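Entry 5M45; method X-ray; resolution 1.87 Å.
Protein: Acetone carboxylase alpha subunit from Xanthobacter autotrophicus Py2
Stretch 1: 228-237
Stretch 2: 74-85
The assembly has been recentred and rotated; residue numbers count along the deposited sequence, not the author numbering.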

ATOM      1  N   ARG A 228      -8.727  13.029   7.900  1.00 14.25           N
ATOM      2  CA  ARG A 228      -8.918  13.750   9.161  1.00 15.30           C
ATOM      3  C   ARG A 228      -9.338  12.760  10.283  1.00 14.46           C
ATOM      4  O   ARG A 228      -8.880  12.866  11.410  1.00 13.77           O
ATOM      5  CB  ARG A 228      -9.961  14.898   9.023  1.00 17.42           C
ATOM      6  CG  ARG A 228     -10.148  15.690  10.312  1.00 20.05           C
ATOM      7  CD  ARG A 228     -11.283  16.796  10.289  1.00 22.51           C
ATOM      8  NE  ARG A 228     -12.591  16.312   9.765  1.00 24.66           N
ATOM      9  CZ  ARG A 228     -12.956  16.346   8.462  1.00 25.56           C
ATOM     10  NH1 ARG A 228     -12.126  16.798   7.506  1.00 25.26           N
ATOM     11  NH2 ARG A 228     -14.173  15.896   8.085  1.00 26.14           N
ATOM     12  N   TYR A 229     -10.200  11.796   9.938  1.00 14.03           N
ATOM     13  CA  TYR A 229     -10.694  10.791  10.893  1.00 13.70           C
ATOM     14  C   TYR A 229      -9.556   9.877  11.335  1.00 13.27           C
ATOM     15  O   TYR A 229      -9.392   9.627  12.532  1.00 12.98           O
ATOM     16  CB  TYR A 229     -11.866   9.987  10.284  1.00 14.05           C
ATOM     17  CG  TYR A 229     -13.079  10.852   9.971  1.00 14.32           C
ATOM     18  CD1 TYR A 229     -13.221  11.424   8.703  1.00 14.70           C
ATOM     19  CD2 TYR A 229     -14.096  11.056  10.914  1.00 14.52           C
ATOM     20  CE1 TYR A 229     -14.308  12.244   8.391  1.00 15.12           C
ATOM     21  CE2 TYR A 229     -15.193  11.838  10.621  1.00 14.93           C
ATOM     22  CZ  TYR A 229     -15.313  12.407   9.349  1.00 15.33           C
ATOM     23  OH  TYR A 229     -16.395  13.204   9.053  1.00 16.47           O
ATOM     24  N   TRP A 230      -8.746   9.441  10.362  1.00 12.91           N
ATOM     25  CA  TRP A 230      -7.474   8.707  10.605  1.00 12.78           C
ATOM     26  C   TRP A 230      -6.556   9.434  11.630  1.00 12.66           C
ATOM     27  O   TRP A 230      -6.043   8.821  12.565  1.00 12.28           O
ATOM     28  CB  TRP A 230      -6.707   8.482   9.260  1.00 12.72           C
ATOM     29  CG  TRP A 230      -5.306   8.033   9.424  1.00 12.70           C
ATOM     30  CD1 TRP A 230      -4.215   8.828   9.649  1.00 12.87           C
ATOM     31  CD2 TRP A 230      -4.823   6.675   9.444  1.00 12.81           C
ATOM     32  NE1 TRP A 230      -3.085   8.055   9.782  1.00 12.92           N
ATOM     33  CE2 TRP A 230      -3.433   6.732   9.677  1.00 12.82           C
ATOM     34  CE3 TRP A 230      -5.432   5.424   9.294  1.00 12.80           C
ATOM     35  CZ2 TRP A 230      -2.622   5.581   9.730  1.00 12.77           C
ATOM     36  CZ3 TRP A 230      -4.621   4.267   9.319  1.00 12.75           C
ATOM     37  CH2 TRP A 230      -3.220   4.374   9.561  1.00 12.78           C
ATOM     38  N   MET A 231      -6.356  10.728  11.405  1.00 12.76           N
ATOM     39  CA  MET A 231      -5.442  11.557  12.229  1.00 12.87           C
ATOM     40  C   MET A 231      -5.897  11.606  13.705  1.00 12.73           C
ATOM     41  O   MET A 231      -5.076  11.416  14.630  1.00 12.54           O
ATOM     42  CB  MET A 231      -5.298  12.978  11.660  1.00 13.26           C
ATOM     43  CG  MET A 231      -4.476  13.042  10.357  1.00 13.54           C
ATOM     44  SD  MET A 231      -4.523  14.648   9.516  1.00 13.97           S
ATOM     45  CE  MET A 231      -3.453  15.540  10.614  1.00 14.16           C
ATOM     46  N   LEU A 232      -7.212  11.821  13.918  1.00 12.78           N
ATOM     47  CA  LEU A 232      -7.719  11.897  15.275  1.00 12.93           C
ATOM     48  C   LEU A 232      -7.792  10.504  15.968  1.00 12.89           C
ATOM     49  O   LEU A 232      -7.660  10.420  17.204  1.00 12.78           O
ATOM     50  CB  LEU A 232      -9.037  12.692  15.351  1.00 13.05           C
ATOM     51  CG  LEU A 232      -8.846  14.202  15.096  1.00 13.34           C
ATOM     52  CD1 LEU A 232     -10.141  14.910  14.738  1.00 13.48           C
ATOM     53  CD2 LEU A 232      -8.188  14.892  16.279  1.00 13.38           C
ATOM     54  N   ASP A 233      -8.001   9.422  15.202  1.00 13.03           N
ATOM     55  CA  ASP A 233      -7.897   8.060  15.757  1.00 12.83           C
ATOM     56  C   ASP A 233      -6.462   7.762  16.246  1.00 12.63           C
ATOM     57  O   ASP A 233      -6.263   7.121  17.293  1.00 12.50           O
ATOM     58  CB  ASP A 233      -8.398   6.983  14.754  1.00 12.99           C
ATOM     59  CG  ASP A 233      -9.942   7.002  14.577  1.00 13.23           C
ATOM     60  OD1 ASP A 233     -10.678   7.597  15.419  1.00 13.47           O
ATOM     61  OD2 ASP A 233     -10.460   6.409  13.580  1.00 13.68           O
ATOM     62  N   GLU A 234      -5.462   8.270  15.524  1.00 12.48           N
ATOM     63  CA  GLU A 234      -4.087   8.115  15.947  1.00 12.42           C
ATOM     64  C   GLU A 234      -3.778   8.861  17.266  1.00 12.27           C
ATOM     65  O   GLU A 234      -3.123   8.311  18.160  1.00 11.78           O
ATOM     66  CB  GLU A 234      -3.108   8.502  14.821  1.00 12.51           C
ATOM     67  CG  GLU A 234      -1.628   8.527  15.225  1.00 12.55           C
ATOM     68  CD  GLU A 234      -0.697   8.649  14.023  1.00 12.65           C
ATOM     69  OE1 GLU A 234      -0.845   9.629  13.248  1.00 12.68           O
ATOM     70  OE2 GLU A 234       0.176   7.756  13.868  1.00 12.67           O
ATOM     71  N   ARG A 235      -4.232  10.109  17.377  1.00 12.33           N
ATOM     72  CA  ARG A 235      -4.050  10.871  18.620  1.00 12.46           C
ATOM     73  C   ARG A 235      -4.776  10.200  19.802  1.00 12.20           C
ATOM     74  O   ARG A 235      -4.239  10.200  20.917  1.00 12.07           O
ATOM     75  CB  ARG A 235      -4.470  12.345  18.461  1.00 12.91           C
ATOM     76  CG  ARG A 235      -3.685  13.092  17.367  1.00 13.26           C
ATOM     77  CD  ARG A 235      -2.171  13.179  17.686  1.00 13.53           C
ATOM     78  NE  ARG A 235      -1.429  13.827  16.646  1.00 13.98           N
ATOM     79  CZ  ARG A 235      -0.125  14.135  16.712  1.00 14.57           C
ATOM     80  NH1 ARG A 235       0.485  14.727  15.693  1.00 14.98           N
ATOM     81  NH2 ARG A 235       0.614  13.859  17.778  1.00 14.56           N
ATOM     82  N   THR A 236      -5.959   9.613  19.543  1.00 11.90           N
ATOM     83  CA  THR A 236      -6.681   8.786  20.512  1.00 11.85           C
ATOM     84  C   THR A 236      -5.835   7.633  21.073  1.00 11.93           C
ATOM     85  O   THR A 236      -5.778   7.431  22.293  1.00 12.07           O
ATOM     86  CB  THR A 236      -7.986   8.180  19.869  1.00 11.65           C
ATOM     87  OG1 THR A 236      -8.873   9.267  19.515  1.00 11.77           O
ATOM     88  CG2 THR A 236      -8.695   7.254  20.808  1.00 11.56           C
ATOM     89  N   ARG A 237      -5.168   6.891  20.190  1.00 11.79           N
ATOM     90  CA  ARG A 237      -4.350   5.750  20.625  1.00 11.85           C
ATOM     91  C   ARG A 237      -3.118   6.213  21.450  1.00 12.15           C
ATOM     92  O   ARG A 237      -2.805   5.628  22.504  1.00 11.88           O
ATOM     93  CB  ARG A 237      -3.867   4.900  19.439  1.00 11.55           C
ATOM     94  CG  ARG A 237      -4.965   4.206  18.640  1.00 11.33           C
ATOM     95  CD  ARG A 237      -4.423   3.273  17.551  1.00 11.22           C
ATOM     96  NE  ARG A 237      -3.531   3.941  16.591  1.00 11.23           N
ATOM     97  CZ  ARG A 237      -3.914   4.546  15.472  1.00 11.24           C
ATOM     98  NH1 ARG A 237      -5.186   4.611  15.100  1.00 11.23           N
ATOM     99  NH2 ARG A 237      -2.997   5.108  14.691  1.00 11.41           N
TER
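Stretch 2, residues 74-85: TAKKIAASPIVE

No direct hydrogen bond joins the two stretches; their polar link runs through two waters held between Asp233, Tyr229 and Ser81. Water 1 accepts from Ser81 OG at 2.8 Å and donates to Asp233 OD2 at 2.6 Å. Water 2 accepts from Ser81 N at 3.1 Å. Water 2 donates to Tyr229 O at 2.8 Å and to Asp233 OD1 at 2.7 Å. Each carboxylate oxygen of Asp233 therefore receives a water hydrogen, and through these waters Ser81 is linked to the helix by both its backbone N and its side-chain OG.

Stretch 1 is helical throughout, part of a longer helix. Stretch 2 changes conformation along its length. It begins in helix at Thr74 and Ala75, has a 3-10 segment at 76-78, opens into a loop, and starts a new helix at 82. The loop is extended at Ala79, with phi/psi of -74/148, and again at Ser81, with -77/126. Ser81 caps the new helix: Ser81 OG accepts a weak hydrogen bond from Ile83 N at 3.4 Å.

The two chains run in opposite directions. Ala75 lies by Thr236 (CA to CA 5.3 Å), Ala79 by Leu232 (CA to CA 5.1 Å) and Ala80 by Tyr229 (CA to CA 5.6 Å). Together the stretches bury 543 Å², summed over both sides.

Thr236 has the largest covered area. Thr236 OG1 donates back to Leu232 O of its own helix, at 2.9 Å. This bond uses the hydroxyl hydrogen within the helix, and Thr236 OG1 lies 3.5 Å from Ile78 CB. The methyl CG2 of Thr236 reaches Ala75 O at 3.5 Å and Val84 CG1 at 4.2 Å. Ile78 CG2 also touches the helix, 3.7 Å from Leu232 O and 4.0 Å from Arg235 CB.

Leu232 and Tyr229 hold Ala80. The CB of Ala80 is 3.7 Å from Leu232 CD1 and 3.8 Å from Tyr229 CD2. The tyrosine ring meets the loop with its edge: Ser81 N, 3.6 Å from Tyr229 CD2, lies near the ring plane.

Asp233 makes close carbon contacts as well as its water bonds. Asp233 OD1 is 3.6 Å from Ala79 CB and 3.5 Å from Val84 CG2. Thus the loop and the new helix both pack on this side chain. Trp230, Glu234 and Arg237 point away from stretch 2 and take no part in the contact.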

ATOM      1  N   THR A  74     -11.762   7.992  28.594  1.00 15.66           N
ATOM      2  CA  THR A  74     -11.278   9.368  28.388  1.00 15.69           C
ATOM      3  C   THR A  74     -10.754   9.627  26.974  1.00 15.28           C
ATOM      4  O   THR A  74     -11.154  10.609  26.327  1.00 15.13           O
ATOM      5  CB  THR A  74     -10.167   9.669  29.428  1.00 16.23           C
ATOM      6  OG1 THR A  74     -10.746   9.549  30.723  1.00 16.93           O
ATOM      7  CG2 THR A  74      -9.576  11.069  29.289  1.00 16.48           C
ATOM      8  N   ALA A  75      -9.846   8.771  26.479  1.00 14.97           N
ATOM      9  CA  ALA A  75      -9.213   9.026  25.197  1.00 15.00           C
ATOM     10  C   ALA A  75     -10.181   9.004  24.015  1.00 15.28           C
ATOM     11  O   ALA A  75      -9.946   9.681  23.042  1.00 15.12           O
ATOM     12  CB  ALA A  75      -8.085   8.052  24.943  1.00 14.99           C
ATOM     13  N   LYS A  76     -11.295   8.260  24.108  1.00 15.61           N
ATOM     14  CA  LYS A  76     -12.232   8.191  22.982  1.00 15.90           C
ATOM     15  C   LYS A  76     -12.861   9.564  22.637  1.00 16.18           C
ATOM     16  O   LYS A  76     -13.350   9.740  21.507  1.00 15.68           O
ATOM     17  CB  LYS A  76     -13.299   7.125  23.196  1.00 16.53           C
ATOM     18  CG  LYS A  76     -14.374   7.464  24.239  1.00 17.46           C
ATOM     19  CD  LYS A  76     -15.253   6.224  24.447  1.00 18.35           C
ATOM     20  CE  LYS A  76     -16.215   6.420  25.580  1.00 19.60           C
ATOM     21  NZ  LYS A  76     -17.362   7.231  25.074  1.00 20.53           N
ATOM     22  N   LYS A  77     -12.839  10.508  23.593  1.00 16.06           N
ATOM     23  CA  LYS A  77     -13.346  11.839  23.359  1.00 16.51           C
ATOM     24  C   LYS A  77     -12.518  12.700  22.416  1.00 15.76           C
ATOM     25  O   LYS A  77     -12.968  13.792  22.030  1.00 15.81           O
ATOM     26  CB  LYS A  77     -13.576  12.563  24.693  1.00 17.69           C
ATOM     27  CG  LYS A  77     -14.627  11.862  25.582  1.00 18.93           C
ATOM     28  CD  LYS A  77     -14.844  12.697  26.862  1.00 20.66           C
ATOM     29  CE  LYS A  77     -13.626  12.469  27.779  1.00 21.41           C
ATOM     30  NZ  LYS A  77     -13.759  13.297  29.000  1.00 22.88           N
ATOM     31  N   ILE A  78     -11.333  12.209  22.019  1.00 15.05           N
ATOM     32  CA  ILE A  78     -10.487  12.836  21.025  1.00 14.63           C
ATOM     33  C   ILE A  78     -10.988  12.651  19.588  1.00 14.32           C
ATOM     34  O   ILE A  78     -10.772  13.521  18.730  1.00 14.18           O
ATOM     35  CB  ILE A  78      -9.018  12.329  21.176  1.00 14.48           C
ATOM     36  CG1 ILE A  78      -8.450  12.804  22.529  1.00 14.72           C
ATOM     37  CG2 ILE A  78      -8.130  12.810  20.018  1.00 14.56           C
ATOM     38  CD1 ILE A  78      -7.232  12.045  23.000  1.00 14.63           C
ATOM     39  N   ALA A  79     -11.646  11.518  19.325  1.00 13.93           N
ATOM     40  CA  ALA A  79     -11.932  11.084  17.963  1.00 13.74           C
ATOM     41  C   ALA A  79     -13.046  11.896  17.277  1.00 13.84           C
ATOM     42  O   ALA A  79     -13.983  12.359  17.943  1.00 14.21           O
ATOM     43  CB  ALA A  79     -12.289   9.606  17.965  1.00 13.43           C
ATOM     44  N   ALA A  80     -12.930  12.056  15.963  1.00 13.85           N
ATOM     45  CA  ALA A  80     -14.003  12.572  15.105  1.00 14.11           C
ATOM     46  C   ALA A  80     -14.923  11.498  14.587  1.00 14.12           C
ATOM     47  O   ALA A  80     -16.093  11.785  14.316  1.00 14.60           O
ATOM     48  CB  ALA A  80     -13.424  13.355  13.917  1.00 14.43           C
ATOM     49  N   SER A  81     -14.421  10.285  14.448  1.00 13.93           N
ATOM     50  CA  SER A  81     -15.214   9.153  13.944  1.00 14.01           C
ATOM     51  C   SER A  81     -16.176   8.604  15.036  1.00 13.97           C
ATOM     52  O   SER A  81     -15.712   8.237  16.129  1.00 13.54           O
ATOM     53  CB  SER A  81     -14.287   8.002  13.508  1.00 14.07           C
ATOM     54  OG  SER A  81     -15.047   6.819  13.202  1.00 14.39           O
ATOM     55  N   PRO A  82     -17.493   8.521  14.733  1.00 13.95           N
ATOM     56  CA  PRO A  82     -18.430   7.963  15.715  1.00 13.85           C
ATOM     57  C   PRO A  82     -18.169   6.509  16.122  1.00 13.40           C
ATOM     58  O   PRO A  82     -18.562   6.102  17.202  1.00 13.41           O
ATOM     59  CB  PRO A  82     -19.788   8.052  15.026  1.00 14.33           C
ATOM     60  CG  PRO A  82     -19.633   9.073  13.943  1.00 14.44           C
ATOM     61  CD  PRO A  82     -18.171   9.142  13.586  1.00 14.40           C
ATOM     62  N   ILE A  83     -17.506   5.756  15.262  1.00 13.01           N
ATOM     63  CA  ILE A  83     -17.094   4.364  15.532  1.00 12.79           C
ATOM     64  C   ILE A  83     -16.295   4.291  16.846  1.00 12.75           C
ATOM     65  O   ILE A  83     -16.534   3.403  17.686  1.00 12.47           O
ATOM     66  CB  ILE A  83     -16.310   3.778  14.348  1.00 12.60           C
ATOM     67  CG1 ILE A  83     -17.190   3.687  13.075  1.00 12.66           C
ATOM     68  CG2 ILE A  83     -15.740   2.391  14.676  1.00 12.61           C
ATOM     69  CD1 ILE A  83     -16.418   3.389  11.796  1.00 12.49           C
ATOM     70  N   VAL A  84     -15.380   5.246  17.020  1.00 12.77           N
ATOM     71  CA  VAL A  84     -14.570   5.351  18.234  1.00 12.90           C
ATOM     72  C   VAL A  84     -15.257   6.176  19.340  1.00 13.78           C
ATOM     73  O   VAL A  84     -15.423   5.708  20.479  1.00 13.59           O
ATOM     74  CB  VAL A  84     -13.172   5.909  17.893  1.00 12.61           C
ATOM     75  CG1 VAL A  84     -12.363   6.195  19.175  1.00 12.65           C
ATOM     76  CG2 VAL A  84     -12.422   4.928  16.977  1.00 12.38           C
ATOM     77  N   GLU A  85     -15.672   7.389  18.992  1.00 14.89           N
ATOM     78  CA  GLU A  85     -16.176   8.346  19.985  1.00 16.33           C
ATOM     79  C   GLU A  85     -17.513   7.957  20.674  1.00 16.53           C
ATOM     80  O   GLU A  85     -17.669   8.167  21.892  1.00 16.65           O
ATOM     81  CB  GLU A  85     -16.293   9.728  19.345  1.00 17.38           C
ATOM     82  CG  GLU A  85     -16.512  10.843  20.360  1.00 18.88           C
ATOM     83  CD  GLU A  85     -17.958  11.030  20.845  1.00 20.30           C
ATOM     84  OE1 GLU A  85     -18.074  11.534  22.001  1.00 22.60           O
ATOM     85  OE2 GLU A  85     -18.942  10.695  20.125  1.00 21.34           O
TER
HETATM   86  O   HOH W   1     -12.791   5.208  13.349  1.00  9.52           O
HETATM   87  O   HOH W   2     -11.348  10.006  14.524  1.00 11.05           O